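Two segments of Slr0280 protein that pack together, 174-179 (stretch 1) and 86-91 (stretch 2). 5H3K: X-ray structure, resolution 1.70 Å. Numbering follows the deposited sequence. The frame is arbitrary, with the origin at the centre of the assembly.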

# COMPACT_ATOMS: atom_id res chain seq x y z
N PRO A 174 3.81 -32.12 -9.79
CA PRO A 174 3.49 -30.71 -9.50
C PRO A 174 4.62 -30.07 -8.72
O PRO A 174 5.35 -30.76 -7.99
CB PRO A 174 2.24 -30.81 -8.62
CG PRO A 174 1.58 -32.09 -9.07
CD PRO A 174 2.75 -33.03 -9.33
N ALA A 175 4.78 -28.76 -8.87
CA ALA A 175 5.87 -28.06 -8.21
C ALA A 175 5.44 -26.67 -7.78
O ALA A 175 4.74 -25.98 -8.52
CB ALA A 175 7.09 -27.98 -9.14
N PHE A 176 5.84 -26.27 -6.58
CA PHE A 176 5.60 -24.90 -6.15
C PHE A 176 6.47 -23.95 -6.97
O PHE A 176 7.59 -24.29 -7.34
CB PHE A 176 5.95 -24.76 -4.68
CG PHE A 176 5.19 -25.70 -3.79
CD1 PHE A 176 3.82 -25.85 -3.94
CD2 PHE A 176 5.84 -26.45 -2.83
CE1 PHE A 176 3.10 -26.71 -3.12
CE2 PHE A 176 5.13 -27.32 -1.99
CZ PHE A 176 3.75 -27.45 -2.15
N TRP A 177 5.95 -22.76 -7.26
CA TRP A 177 6.71 -21.79 -8.03
C TRP A 177 6.30 -20.37 -7.68
O TRP A 177 5.22 -20.14 -7.12
CB TRP A 177 6.55 -22.06 -9.54
CG TRP A 177 5.12 -22.06 -9.97
CD1 TRP A 177 4.25 -23.13 -9.94
CD2 TRP A 177 4.37 -20.94 -10.47
NE1 TRP A 177 3.01 -22.73 -10.41
CE2 TRP A 177 3.06 -21.41 -10.74
CE3 TRP A 177 4.69 -19.60 -10.71
CZ2 TRP A 177 2.07 -20.56 -11.24
CZ3 TRP A 177 3.70 -18.77 -11.21
CH2 TRP A 177 2.40 -19.25 -11.47
N GLN A 178 7.17 -19.42 -8.01
CA GLN A 178 6.87 -18.00 -7.86
C GLN A 178 7.51 -17.24 -9.02
O GLN A 178 8.38 -17.78 -9.72
CB GLN A 178 7.40 -17.49 -6.52
CG GLN A 178 8.90 -17.68 -6.34
CD GLN A 178 9.39 -17.30 -4.94
OE1 GLN A 178 9.90 -16.20 -4.73
NE2 GLN A 178 9.23 -18.21 -3.99
N VAL A 179 7.06 -16.01 -9.24
CA VAL A 179 7.59 -15.19 -10.33
C VAL A 179 7.76 -13.75 -9.86
O VAL A 179 6.90 -13.22 -9.17
CB VAL A 179 6.70 -15.30 -11.61
CG1 VAL A 179 5.23 -15.04 -11.30
CG2 VAL A 179 7.20 -14.35 -12.72
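Stretch 2, residues 86-91: MQFLGL

Stretch 2 brings the last turn of a helix, Met86 to about Leu89, against an extended run of stretch 1 that is strand by Trp177 and stays so through Val179. At Gly90 the chain leaves helical angles with a positive phi (92/20), and Leu91 turns extended (-66/128). The register runs antiparallel in order: Phe176 lies nearest Leu89, CA to CA 4.5 Å, and Gln178 nearest Phe88, CA to CA 5.0 Å. Such close backbones leave little room for side chains between them, and the first rule of this contact is that main chain meets main chain.

One direct hydrogen bond fixes the pairing. Trp177 N donates to Leu89 O at 3.1 Å with an angle of 159° at the hydrogen, so the strand takes up the carbonyl of Leu89, just before the chain leaves helical angles at Gly90. The same oxygen receives a CA-H...O contact from Phe176 CA at 3.4 Å. No ladder follows: Trp177 O lies 3.3 Å from Gly90 N, but the angle is too poor for a hydrogen bond, and Gly90 N instead makes a weak one to Met86 O, 3.3 Å, within its own turn.

Water extends the polar seam where the backbones do not pair directly. Water 1 lies between Met86 O, 2.8 Å, and Trp177 O, 3.2 Å, and could donate to either. Water 2 joins Gln87 O, 2.7 Å, to Val179 N, 2.9 Å, accepting from the latter. Water 3 donates to Phe88 O and accepts from Gln178 NE2, both at 2.9 Å, so a side-chain amide is tied to a helical carbonyl.

The side chains work around this backbone core. Trp177 starts away from stretch 2 along CA-CB, yet with chi1 at 56° (p) its indole comes nearer, one face against Gly90, whose CA sits 3.8 Å from the centroid of the six-membered ring. Glycine is doubly required here: an ideal CB would fall 2.2 Å from Trp177 NE1, and at these backbone angles it would also jam against the preceding carbonyl oxygen. On Phe176, Leu89 CD2 covers one ring face, 4.3 Å from the centroid, with Phe176 CD1 to Leu89 CD2 at 4.0 Å. Phe88 points away along CA-CB, but its ring edge still meets Gln178, with Phe88 CD1 3.7 Å from Gln178 NE2. Gln178 CB also lies close to the backbone, 3.2 Å from Gln87 O.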

# COMPACT_ATOMS: atom_id res chain seq x y z
N MET A 86 -1.06 -17.86 -3.57
CA MET A 86 -1.05 -17.52 -4.98
C MET A 86 0.37 -17.16 -5.43
O MET A 86 0.84 -17.65 -6.46
CB MET A 86 -1.99 -16.35 -5.24
CG MET A 86 -2.11 -15.97 -6.71
SD MET A 86 -3.23 -14.58 -6.99
CE MET A 86 -2.30 -13.25 -6.20
N GLN A 87 1.05 -16.35 -4.63
CA GLN A 87 2.32 -15.79 -5.05
C GLN A 87 3.53 -16.66 -4.79
O GLN A 87 4.53 -16.55 -5.50
CB GLN A 87 2.52 -14.40 -4.45
CG GLN A 87 1.67 -13.38 -5.16
CD GLN A 87 1.85 -12.00 -4.61
OE1 GLN A 87 2.96 -11.58 -4.29
NE2 GLN A 87 0.75 -11.28 -4.51
N PHE A 88 3.44 -17.52 -3.79
CA PHE A 88 4.60 -18.32 -3.40
C PHE A 88 4.46 -19.81 -3.67
O PHE A 88 5.46 -20.53 -3.68
CB PHE A 88 4.97 -18.02 -1.95
CG PHE A 88 5.50 -16.62 -1.73
CD1 PHE A 88 6.85 -16.34 -1.90
CD2 PHE A 88 4.64 -15.59 -1.38
CE1 PHE A 88 7.34 -15.06 -1.70
CE2 PHE A 88 5.12 -14.31 -1.19
CZ PHE A 88 6.48 -14.04 -1.34
N LEU A 89 3.24 -20.28 -3.90
CA LEU A 89 3.03 -21.67 -4.32
C LEU A 89 2.67 -21.76 -5.80
O LEU A 89 2.94 -22.78 -6.44
CB LEU A 89 1.95 -22.36 -3.49
CG LEU A 89 2.09 -22.37 -1.98
CD1 LEU A 89 1.12 -23.38 -1.40
CD2 LEU A 89 3.52 -22.68 -1.55
N GLY A 90 2.06 -20.70 -6.34
CA GLY A 90 1.60 -20.69 -7.71
C GLY A 90 0.15 -21.13 -7.92
O GLY A 90 -0.23 -21.49 -9.03
N LEU A 91 -0.66 -21.09 -6.86
CA LEU A 91 -2.09 -21.40 -7.02
C LEU A 91 -2.78 -20.34 -7.86
O LEU A 91 -2.67 -19.15 -7.58
CB LEU A 91 -2.80 -21.44 -5.67
CG LEU A 91 -2.38 -22.38 -4.54
CD1 LEU A 91 -3.51 -22.47 -3.51
CD2 LEU A 91 -1.97 -23.75 -5.05
O HOH W 1 3.12 -17.96 -8.00
O HOH W 2 4.90 -15.00 -7.63
O HOH W 3 8.16 -20.78 -4.66